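Local coordinates for putative flavoprotein (Bacteroides eggerthii, PDB 4ICI) that binds flavin mononucleotide in a flavodoxin-like fold and probably serves in electron transfer or another redox reaction, at residues P122-T125 / S130-N133; A19-T24 / L101-I106; E149-N154 / L165-V170. One frame throughout, in Å; residues are numbered along the deposited sequence.

Contact 1: residues P122-T125 / S130-N133; sequences PFAT and SIGN. With FMN (flavin mononucleotide), chain B.
Ile131 lays the end of its side chain across the backbone of strand 119-125. Its CG1 stands anti to the backbone N (chi1 -161°) and the chain continues extended, which carries CD1 out to the strand, 3.6 Å from Phe123 CA. The same methyl meets Ala124 CB at 3.7 Å and, more loosely, Pro122 CB at 4.2 Å. Pro122 and Ala124 both point toward Ile131, as alternate residues of a strand must, while Phe123 between them points away and sends its ring to Val18 and Tyr20 of strand 16-20 and to helix 26-38. An alanine suits its position, the short CB letting the isoleucine methyl come close to the main chain; the long isoleucine reaches the strand from the turn that leads into helix 132-141. At the strand's end Thr125 turns to polar work: its OG1 shares a hydrogen bond of 2.7 Å with O4' of the FMN ribityl chain and another with Thr27 OG1. The apolar patch thus joins the first two elements of the beta-alpha-beta unit 119-125, 132-141, 146-152, and the cofactor sits at the carboxyl ends of the parallel strands, as is characteristic of the flavodoxin fold.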
loop_
_atom_site.group_PDB
_atom_site.type_symbol
_atom_site.label_atom_id
_atom_site.label_comp_id
_atom_site.label_asym_id
_atom_site.label_seq_id
_atom_site.Cartn_x
_atom_site.Cartn_y
_atom_site.Cartn_z
ATOM N N PRO A 122 -4.274 -4.962 -1.673
ATOM C CA PRO A 122 -2.988 -4.576 -1.081
ATOM C C PRO A 122 -1.823 -5.328 -1.718
ATOM O O PRO A 122 -1.991 -6.415 -2.246
ATOM C CB PRO A 122 -3.150 -4.981 0.392
ATOM C CG PRO A 122 -4.055 -6.198 0.335
ATOM C CD PRO A 122 -4.968 -5.971 -0.857
ATOM N N PHE A 123 -0.644 -4.758 -1.611
ATOM C CA PHE A 123 0.595 -5.461 -1.885
ATOM C C PHE A 123 1.673 -4.915 -0.992
ATOM O O PHE A 123 1.531 -3.825 -0.431
ATOM C CB PHE A 123 0.970 -5.400 -3.384
ATOM C CG PHE A 123 1.378 -4.034 -3.896
ATOM C CD1 PHE A 123 0.429 -3.122 -4.303
ATOM C CD2 PHE A 123 2.714 -3.707 -4.040
ATOM C CE1 PHE A 123 0.789 -1.876 -4.817
ATOM C CE2 PHE A 123 3.084 -2.493 -4.577
ATOM C CZ PHE A 123 2.115 -1.584 -4.966
ATOM N N ALA A 124 2.776 -5.647 -0.853
ATOM C CA ALA A 124 3.781 -5.242 0.123
ATOM C C ALA A 124 5.149 -5.756 -0.209
ATOM O O ALA A 124 5.301 -6.681 -1.017
ATOM C CB ALA A 124 3.364 -5.712 1.548
ATOM N N THR A 125 6.135 -5.131 0.415
ATOM C CA THR A 125 7.462 -5.712 0.560
ATOM C C THR A 125 7.797 -5.813 2.039
ATOM O O THR A 125 7.180 -5.150 2.873
ATOM C CB THR A 125 8.558 -4.930 -0.211
ATOM O OG1 THR A 125 8.810 -3.664 0.387
ATOM C CG2 THR A 125 8.213 -4.769 -1.701
ATOM N N SER A 130 4.966 -12.158 6.132
ATOM C CA SER A 130 3.928 -12.290 5.125
ATOM C C SER A 130 3.029 -11.060 5.159
ATOM O O SER A 130 2.978 -10.309 6.147
ATOM C CB SER A 130 3.087 -13.531 5.374
ATOM O OG SER A 130 2.428 -13.440 6.607
ATOM N N ILE A 131 2.291 -10.866 4.089
ATOM C CA ILE A 131 1.350 -9.763 4.023
ATOM C C ILE A 131 0.080 -9.990 4.822
ATOM O O ILE A 131 -0.629 -9.032 5.116
ATOM C CB ILE A 131 0.961 -9.428 2.554
ATOM C CG1 ILE A 131 0.365 -8.001 2.438
ATOM C CG2 ILE A 131 0.051 -10.515 1.930
ATOM C CD1 ILE A 131 0.137 -7.533 0.989
ATOM N N GLY A 132 -0.220 -11.239 5.166
ATOM C CA GLY A 132 -1.537 -11.583 5.687
ATOM C C GLY A 132 -2.046 -10.753 6.842
ATOM O O GLY A 132 -3.202 -10.293 6.825
ATOM N N ASN A 133 -1.213 -10.582 7.867
ATOM C CA ASN A 133 -1.681 -9.810 9.024
ATOM C C ASN A 133 -2.075 -8.383 8.679
ATOM O O ASN A 133 -3.161 -7.919 9.032
ATOM C CB ASN A 133 -0.678 -9.807 10.166
ATOM C CG ASN A 133 -1.283 -9.258 11.442
ATOM O OD1 ASN A 133 -2.157 -9.911 12.047
ATOM N ND2 ASN A 133 -0.918 -8.035 11.801
HETATM N N1 FMN B . 9.947 -6.504 7.816
HETATM C C2 FMN B . 9.263 -7.637 8.182
HETATM O O2 FMN B . 9.453 -8.677 7.555
HETATM N N3 FMN B . 8.384 -7.593 9.256
HETATM C C4 FMN B . 8.187 -6.455 10.019
HETATM O O4 FMN B . 7.332 -6.520 10.922
HETATM C C4A FMN B . 8.914 -5.306 9.668
HETATM N N5 FMN B . 8.781 -4.120 10.422
HETATM C C5A FMN B . 9.500 -2.993 10.001
HETATM C C6 FMN B . 9.358 -1.792 10.710
HETATM C C7 FMN B . 10.034 -0.665 10.318
HETATM C C7M FMN B . 9.835 0.626 11.055
HETATM C C8 FMN B . 10.861 -0.688 9.208
HETATM C C8M FMN B . 11.619 0.552 8.793
HETATM C C9 FMN B . 11.017 -1.876 8.506
HETATM C C9A FMN B . 10.323 -3.044 8.878
HETATM N N10 FMN B . 10.464 -4.245 8.164
HETATM C C10 FMN B . 9.762 -5.359 8.554
HETATM C "C1'" FMN B . 11.323 -4.287 6.927
HETATM C "C2'" FMN B . 10.529 -3.663 5.745
HETATM O "O2'" FMN B . 9.234 -4.189 5.581
HETATM C "C3'" FMN B . 11.230 -3.916 4.395
HETATM O "O3'" FMN B . 12.652 -3.584 4.496
HETATM C "C4'" FMN B . 10.548 -3.202 3.190
HETATM O "O4'" FMN B . 11.004 -3.846 2.025
HETATM C "C5'" FMN B . 11.001 -1.694 3.129
HETATM O "O5'" FMN B . 10.323 -1.152 2.025
HETATM P P FMN B . 10.623 0.314 1.457
HETATM O O1P FMN B . 12.079 0.256 0.967
HETATM O O2P FMN B . 9.625 0.632 0.450
HETATM O O3P FMN B . 10.486 1.351 2.576
#

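Contact 2: residues A19-T24 / L101-I106; sequences AYFSAT and LAPRII. With FMN (flavin mononucleotide), chain B; EDO (1,2-ethanediol), chain E; EDO (1,2-ethanediol), chain G.
Phe21 offers one face of its ring to Ile105, whose CG2 stands 3.7 Å from the ring centroid and 18° off the normal, a CH-pi contact. The methyl is shifted from the centre toward the rim, so its closest atom is Phe21 CG at 3.5 Å. Pro103 approaches the ring's edge instead, with CG 3.8 Å from Phe21 CD2, and Ile106 brings CD1 to within 3.9 Å of Phe21 CB. A chi1 of 169° swings the ring away from its own N-H side and over to the start of helix 104-112, where a proline and branched aliphatics suit a flat, apolar partner. A serine here would probably lose the ring face against Ile105 CG2 and the edge beside Pro103, leaving both without their apolar partner and putting a hydroxyl in the core.

Directly after Phe21 the chain becomes a phosphate-binding loop. Ser22 OG donates to FMN O2P at 2.6 Å and Thr24 OG1 to O1P at 2.5 Å, while the backbone N atoms of Ala23 and Thr24 both bond O3P. Small hydroxyl residues fit here because they reach the phosphate without crowding it. The loop links strand 16-20 to helix 26-38; on the other side of the sheet from that helix, Phe21 packs between strand 90-96, where it touches Pro96, and helix 104-112, whose Ile106 rests on Ile93 and Tyr95 of that strand.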
loop_
_atom_site.group_PDB
_atom_site.type_symbol
_atom_site.label_atom_id
_atom_site.label_comp_id
_atom_site.label_asym_id
_atom_site.label_seq_id
_atom_site.Cartn_x
_atom_site.Cartn_y
_atom_site.Cartn_z
ATOM N N ALA A 19 -1.245 2.710 -6.163
ATOM C CA ALA A 19 -0.858 3.654 -5.117
ATOM C C ALA A 19 0.120 2.954 -4.190
ATOM O O ALA A 19 -0.049 1.770 -3.889
ATOM C CB ALA A 19 -2.114 4.148 -4.341
ATOM N N TYR A 20 1.142 3.672 -3.730
ATOM C CA TYR A 20 2.109 3.044 -2.859
ATOM C C TYR A 20 2.837 4.031 -1.990
ATOM O O TYR A 20 3.082 5.173 -2.415
ATOM C CB TYR A 20 3.124 2.194 -3.665
ATOM C CG TYR A 20 4.039 3.048 -4.493
ATOM C CD1 TYR A 20 3.650 3.542 -5.741
ATOM C CD2 TYR A 20 5.257 3.453 -3.987
ATOM C CE1 TYR A 20 4.495 4.363 -6.480
ATOM C CE2 TYR A 20 6.081 4.268 -4.702
ATOM C CZ TYR A 20 5.700 4.724 -5.953
ATOM O OH TYR A 20 6.547 5.553 -6.678
ATOM N N PHE A 21 3.197 3.558 -0.807
ATOM C CA PHE A 21 4.141 4.241 0.064
ATOM C C PHE A 21 5.442 3.437 0.073
ATOM O O PHE A 21 5.440 2.202 0.156
ATOM C CB PHE A 21 3.559 4.315 1.482
ATOM C CG PHE A 21 4.544 4.772 2.539
ATOM C CD1 PHE A 21 5.146 6.009 2.465
ATOM C CD2 PHE A 21 4.845 3.959 3.598
ATOM C CE1 PHE A 21 6.047 6.401 3.413
ATOM C CE2 PHE A 21 5.739 4.355 4.555
ATOM C CZ PHE A 21 6.351 5.591 4.454
ATOM N N SER A 22 6.558 4.153 -0.026
ATOM C CA SER A 22 7.868 3.545 0.051
ATOM C C SER A 22 8.794 4.494 0.787
ATOM O O SER A 22 8.941 5.657 0.389
ATOM C CB SER A 22 8.397 3.271 -1.340
ATOM O OG SER A 22 9.646 2.585 -1.300
ATOM N N ALA A 23 9.416 4.014 1.850
ATOM C CA ALA A 23 10.365 4.829 2.606
ATOM C C ALA A 23 11.795 4.711 2.111
ATOM O O ALA A 23 12.538 5.718 2.136
ATOM C CB ALA A 23 10.286 4.486 4.103
ATOM N N THR A 24 12.205 3.508 1.692
ATOM C CA THR A 24 13.551 3.299 1.154
ATOM C C THR A 24 13.634 2.697 -0.251
ATOM O O THR A 24 14.698 2.176 -0.645
ATOM C CB THR A 24 14.443 2.480 2.111
ATOM O OG1 THR A 24 13.794 1.288 2.534
ATOM C CG2 THR A 24 14.867 3.332 3.340
ATOM N N LEU A 101 2.196 -4.703 10.103
ATOM C CA LEU A 101 1.069 -3.860 9.747
ATOM C C LEU A 101 1.396 -2.971 8.549
ATOM O O LEU A 101 2.552 -2.795 8.185
ATOM C CB LEU A 101 0.685 -2.945 10.929
ATOM C CG LEU A 101 0.140 -3.620 12.184
ATOM C CD1 LEU A 101 0.176 -2.603 13.354
ATOM C CD2 LEU A 101 -1.263 -4.200 11.940
ATOM N N ALA A 102 0.362 -2.389 7.966
ATOM C CA ALA A 102 0.553 -1.259 7.052
ATOM C C ALA A 102 0.989 -0.028 7.849
ATOM O O ALA A 102 0.437 0.267 8.906
ATOM C CB ALA A 102 -0.728 -0.932 6.315
ATOM N N PRO A 103 1.972 0.724 7.328
ATOM C CA PRO A 103 2.253 2.044 7.897
ATOM C C PRO A 103 1.004 2.901 7.975
ATOM O O PRO A 103 0.120 2.808 7.105
ATOM C CB PRO A 103 3.287 2.627 6.925
ATOM C CG PRO A 103 3.948 1.417 6.299
ATOM C CD PRO A 103 2.827 0.420 6.176
ATOM N N ARG A 104 0.929 3.745 9.007
ATOM C CA ARG A 104 -0.273 4.538 9.219
ATOM C C ARG A 104 -0.598 5.517 8.094
ATOM O O ARG A 104 -1.751 5.903 7.939
ATOM C CB ARG A 104 -0.225 5.254 10.557
ATOM C CG ARG A 104 0.065 4.400 11.795
ATOM C CD ARG A 104 -0.812 3.233 11.972
ATOM N NE ARG A 104 -0.577 2.575 13.259
ATOM C CZ ARG A 104 -1.152 1.426 13.619
ATOM N NH1 ARG A 104 -1.994 0.815 12.783
ATOM N NH2 ARG A 104 -0.950 0.949 14.840
ATOM N N ILE A 105 0.394 5.886 7.287
ATOM C CA ILE A 105 0.094 6.729 6.128
ATOM C C ILE A 105 -0.840 6.040 5.125
ATOM O O ILE A 105 -1.542 6.693 4.380
ATOM C CB ILE A 105 1.401 7.249 5.446
ATOM C CG1 ILE A 105 1.135 8.503 4.593
ATOM C CG2 ILE A 105 2.093 6.112 4.684
ATOM C CD1 ILE A 105 2.397 9.208 4.122
ATOM N N ILE A 106 -0.879 4.706 5.153
ATOM C CA ILE A 106 -1.847 3.980 4.339
ATOM C C ILE A 106 -3.281 4.280 4.814
ATOM O O ILE A 106 -4.183 4.463 3.995
ATOM C CB ILE A 106 -1.544 2.467 4.313
ATOM C CG1 ILE A 106 -0.183 2.215 3.631
ATOM C CG2 ILE A 106 -2.664 1.718 3.591
ATOM C CD1 ILE A 106 0.015 2.834 2.199
HETATM N N1 FMN B . 9.947 -6.504 7.816
HETATM C C2 FMN B . 9.263 -7.637 8.182
HETATM O O2 FMN B . 9.453 -8.677 7.555
HETATM N N3 FMN B . 8.384 -7.593 9.256
HETATM C C4 FMN B . 8.187 -6.455 10.019
HETATM O O4 FMN B . 7.332 -6.520 10.922
HETATM C C4A FMN B . 8.914 -5.306 9.668
HETATM N N5 FMN B . 8.781 -4.120 10.422
HETATM C C5A FMN B . 9.500 -2.993 10.001
HETATM C C6 FMN B . 9.358 -1.792 10.710
HETATM C C7 FMN B . 10.034 -0.665 10.318
HETATM C C7M FMN B . 9.835 0.626 11.055
HETATM C C8 FMN B . 10.861 -0.688 9.208
HETATM C C8M FMN B . 11.619 0.552 8.793
HETATM C C9 FMN B . 11.017 -1.876 8.506
HETATM C C9A FMN B . 10.323 -3.044 8.878
HETATM N N10 FMN B . 10.464 -4.245 8.164
HETATM C C10 FMN B . 9.762 -5.359 8.554
HETATM C "C1'" FMN B . 11.323 -4.287 6.927
HETATM C "C2'" FMN B . 10.529 -3.663 5.745
HETATM O "O2'" FMN B . 9.234 -4.189 5.581
HETATM C "C3'" FMN B . 11.230 -3.916 4.395
HETATM O "O3'" FMN B . 12.652 -3.584 4.496
HETATM C "C4'" FMN B . 10.548 -3.202 3.190
HETATM O "O4'" FMN B . 11.004 -3.846 2.025
HETATM C "C5'" FMN B . 11.001 -1.694 3.129
HETATM O "O5'" FMN B . 10.323 -1.152 2.025
HETATM P P FMN B . 10.623 0.314 1.457
HETATM O O1P FMN B . 12.079 0.256 0.967
HETATM O O2P FMN B . 9.625 0.632 0.450
HETATM O O3P FMN B . 10.486 1.351 2.576
HETATM C C1 EDO E . 6.731 8.723 -2.331
HETATM O O1 EDO E . 7.465 9.358 -1.272
HETATM C C2 EDO E . 6.324 7.266 -2.044
HETATM O O2 EDO E . 6.072 6.997 -0.688
HETATM C C1 EDO G . 8.777 6.335 -4.866
HETATM O O1 EDO G . 8.332 7.100 -5.987
HETATM C C2 EDO G . 10.250 6.399 -4.421
HETATM O O2 EDO G . 11.266 5.757 -5.256
#

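Contact 3: residues E149-N154 / L165-V170; sequences EGRLLN and LDVIAV
The carbonyl oxygen of Glu149 is covered by two methyl groups of Ile168, CG2 at 3.5 Å and CD1 at 3.6 Å, and accepts a hydrogen bond from the indole NE1 of Trp164. Ile168 CG2 lies 4.2 Å from Glu149 CB as well, so the isoleucine packs against the aliphatic root of the glutamate, whose carboxylate, in one of its two conformers, leads away from the helix. A residue with a greasy root and a charged tip suits such an exposed place.

Arg151 makes the second meeting. Its chain bends at chi2 (-71°) and folds back along its own strand, where NH1 donates to Gly150 O at 2.9 Å, nearly straight at 161°. The acceptor lies in the guanidinium plane, but NH1 stands 54° above the carbonyl plane of Gly150. This bond limits the turning of the guanidinium group, which presents its edge to Val167: NH2 lies 3.9 Å from CG1, the two side chains crossing at about a right angle. The arginine also rests on Trp164, one turn back along helix 158-168.

The segments belong to the last strand and last helix of the flavodoxin-like fold. Strand 146-152 is an outermost strand of the parallel sheet, and helix 158-168 returns beside it. The helix finishes in a Schellman motif: Val170 N bonds Leu165 O at 2.9 Å, Ala169 N makes a weak bond to Asp166 O, and Ala169 takes the positive phi that turns the chain out of the helix.

Ile168 reaches inward past Glu149 to Val121 of strand 119-125, and its own carbonyl oxygen receives Lys148 NZ.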
loop_
_atom_site.group_PDB
_atom_site.type_symbol
_atom_site.label_atom_id
_atom_site.label_comp_id
_atom_site.label_asym_id
_atom_site.label_seq_id
_atom_site.Cartn_x
_atom_site.Cartn_y
_atom_site.Cartn_z
ATOM N N GLU A 149 -7.558 -10.319 -2.270
ATOM C CA GLU A 149 -6.346 -10.830 -1.681
ATOM C C GLU A 149 -5.118 -10.299 -2.423
ATOM O O GLU A 149 -5.039 -10.364 -3.660
ATOM C CB GLU A 149 -6.374 -12.360 -1.707
ATOM C CG GLU A 149 -7.410 -12.957 -0.759
ATOM C CD GLU A 149 -7.039 -12.747 0.680
ATOM O OE1 GLU A 149 -5.944 -13.191 1.062
ATOM O OE2 GLU A 149 -7.854 -12.135 1.417
ATOM N N GLY A 150 -4.178 -9.812 -1.646
ATOM C CA GLY A 150 -2.943 -9.274 -2.165
ATOM C C GLY A 150 -1.778 -10.223 -2.018
ATOM O O GLY A 150 -1.926 -11.393 -1.627
ATOM N N ARG A 151 -0.598 -9.707 -2.340
ATOM C CA ARG A 151 0.626 -10.497 -2.337
ATOM C C ARG A 151 1.801 -9.697 -1.839
ATOM O O ARG A 151 1.883 -8.477 -2.053
ATOM C CB ARG A 151 0.942 -10.968 -3.761
ATOM C CG ARG A 151 -0.110 -11.876 -4.418
ATOM C CD ARG A 151 -0.162 -13.276 -3.818
ATOM N NE ARG A 151 -1.100 -14.159 -4.521
ATOM C CZ ARG A 151 -2.394 -14.260 -4.233
ATOM N NH1 ARG A 151 -2.954 -13.508 -3.291
ATOM N NH2 ARG A 151 -3.161 -15.087 -4.936
ATOM N N LEU A 152 2.725 -10.433 -1.232
ATOM C CA LEU A 152 4.056 -9.967 -0.961
ATOM C C LEU A 152 4.837 -10.046 -2.268
ATOM O O LEU A 152 4.892 -11.104 -2.914
ATOM C CB LEU A 152 4.674 -10.816 0.152
ATOM C CG LEU A 152 5.967 -10.404 0.811
ATOM C CD1 LEU A 152 5.793 -9.135 1.655
ATOM C CD2 LEU A 152 6.486 -11.572 1.660
ATOM N N LEU A 153 5.415 -8.908 -2.657
ATOM C CA LEU A 153 6.135 -8.765 -3.916
ATOM C C LEU A 153 7.647 -8.513 -3.701
ATOM O O LEU A 153 8.261 -7.679 -4.374
ATOM C CB LEU A 153 5.516 -7.685 -4.765
ATOM C CG LEU A 153 4.043 -7.879 -5.151
ATOM C CD1 LEU A 153 3.625 -6.748 -6.057
ATOM C CD2 LEU A 153 3.794 -9.269 -5.820
ATOM N N ASN A 154 8.239 -9.216 -2.746
ATOM C CA ASN A 154 9.693 -9.125 -2.552
ATOM C C ASN A 154 10.474 -9.584 -3.764
ATOM O O ASN A 154 11.493 -8.988 -4.122
ATOM C CB ASN A 154 10.137 -9.932 -1.323
ATOM C CG ASN A 154 9.727 -9.277 -0.018
ATOM O OD1 ASN A 154 9.562 -8.064 0.027
ATOM N ND2 ASN A 154 9.569 -10.071 1.044
ATOM N N LEU A 165 -3.222 -12.117 -10.536
ATOM C CA LEU A 165 -4.393 -11.361 -10.973
ATOM C C LEU A 165 -5.483 -12.228 -11.622
ATOM O O LEU A 165 -6.676 -11.937 -11.491
ATOM C CB LEU A 165 -4.001 -10.160 -11.824
ATOM C CG LEU A 165 -3.085 -9.180 -11.062
ATOM C CD1 LEU A 165 -2.858 -7.955 -11.915
ATOM C CD2 LEU A 165 -3.598 -8.826 -9.670
ATOM N N ASP A 166 -5.085 -13.338 -12.215
ATOM C CA ASP A 166 -6.080 -14.308 -12.675
ATOM C C ASP A 166 -6.791 -14.987 -11.518
ATOM O O ASP A 166 -8.023 -15.172 -11.544
ATOM C CB ASP A 166 -5.435 -15.390 -13.549
ATOM C CG ASP A 166 -5.079 -14.901 -14.953
ATOM O OD1 ASP A 166 -5.540 -13.806 -15.384
ATOM O OD2 ASP A 166 -4.340 -15.650 -15.663
ATOM N N VAL A 167 -6.046 -15.346 -10.478
ATOM C CA VAL A 167 -6.665 -15.975 -9.289
ATOM C C VAL A 167 -7.715 -15.057 -8.672
ATOM O O VAL A 167 -8.806 -15.511 -8.283
ATOM C CB VAL A 167 -5.588 -16.367 -8.232
ATOM C CG1 VAL A 167 -6.188 -16.721 -6.857
ATOM C CG2 VAL A 167 -4.739 -17.516 -8.755
ATOM N N ILE A 168 -7.368 -13.776 -8.519
ATOM C CA ILE A 168 -8.277 -12.829 -7.858
ATOM C C ILE A 168 -9.257 -12.155 -8.822
ATOM O O ILE A 168 -10.087 -11.358 -8.402
ATOM C CB ILE A 168 -7.530 -11.804 -6.938
ATOM C CG1 ILE A 168 -6.698 -10.806 -7.751
ATOM C CG2 ILE A 168 -6.717 -12.557 -5.886
ATOM C CD1 ILE A 168 -6.337 -9.533 -6.942
ATOM N N ALA A 169 -9.176 -12.511 -10.098
ATOM C CA ALA A 169 -10.087 -12.002 -11.142
ATOM C C ALA A 169 -10.060 -10.475 -11.295
ATOM O O ALA A 169 -11.116 -9.807 -11.353
ATOM C CB ALA A 169 -11.492 -12.496 -10.896
ATOM N N VAL A 170 -8.840 -9.942 -11.410
ATOM C CA VAL A 170 -8.610 -8.538 -11.756
ATOM C C VAL A 170 -8.036 -8.414 -13.146
ATOM O O VAL A 170 -7.053 -9.089 -13.472
ATOM C CB VAL A 170 -7.643 -7.878 -10.757
ATOM C CG1 VAL A 170 -7.228 -6.492 -11.280
ATOM C CG2 VAL A 170 -8.295 -7.839 -9.391
#

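In the fold
Contacts 1 and 2 are buried and both reach FMN, contact 2 at the phosphate and contact 1 at the ribityl chain; contact 3 is at the surface, with the Arg151 side chain about 14 Å from the cofactor. All three rest on the same parallel sheet. Contacts 1 and 3 have neighbouring strands, and Ala124 probably bonds Arg151 and Leu153 through the backbone. Contacts 1 and 2 touch where the Phe123 ring comes near the carbonyl oxygen of Ala19, and where Asn133 meets Leu101. Chemistry follows place: aliphatic packing on a strand backbone in contact 1, an aromatic ring against aliphatics in contact 2, with several polar groups beside them turned to FMN, against Glu149 and Arg151 resting on the helix aliphatics Val167 and Ile168.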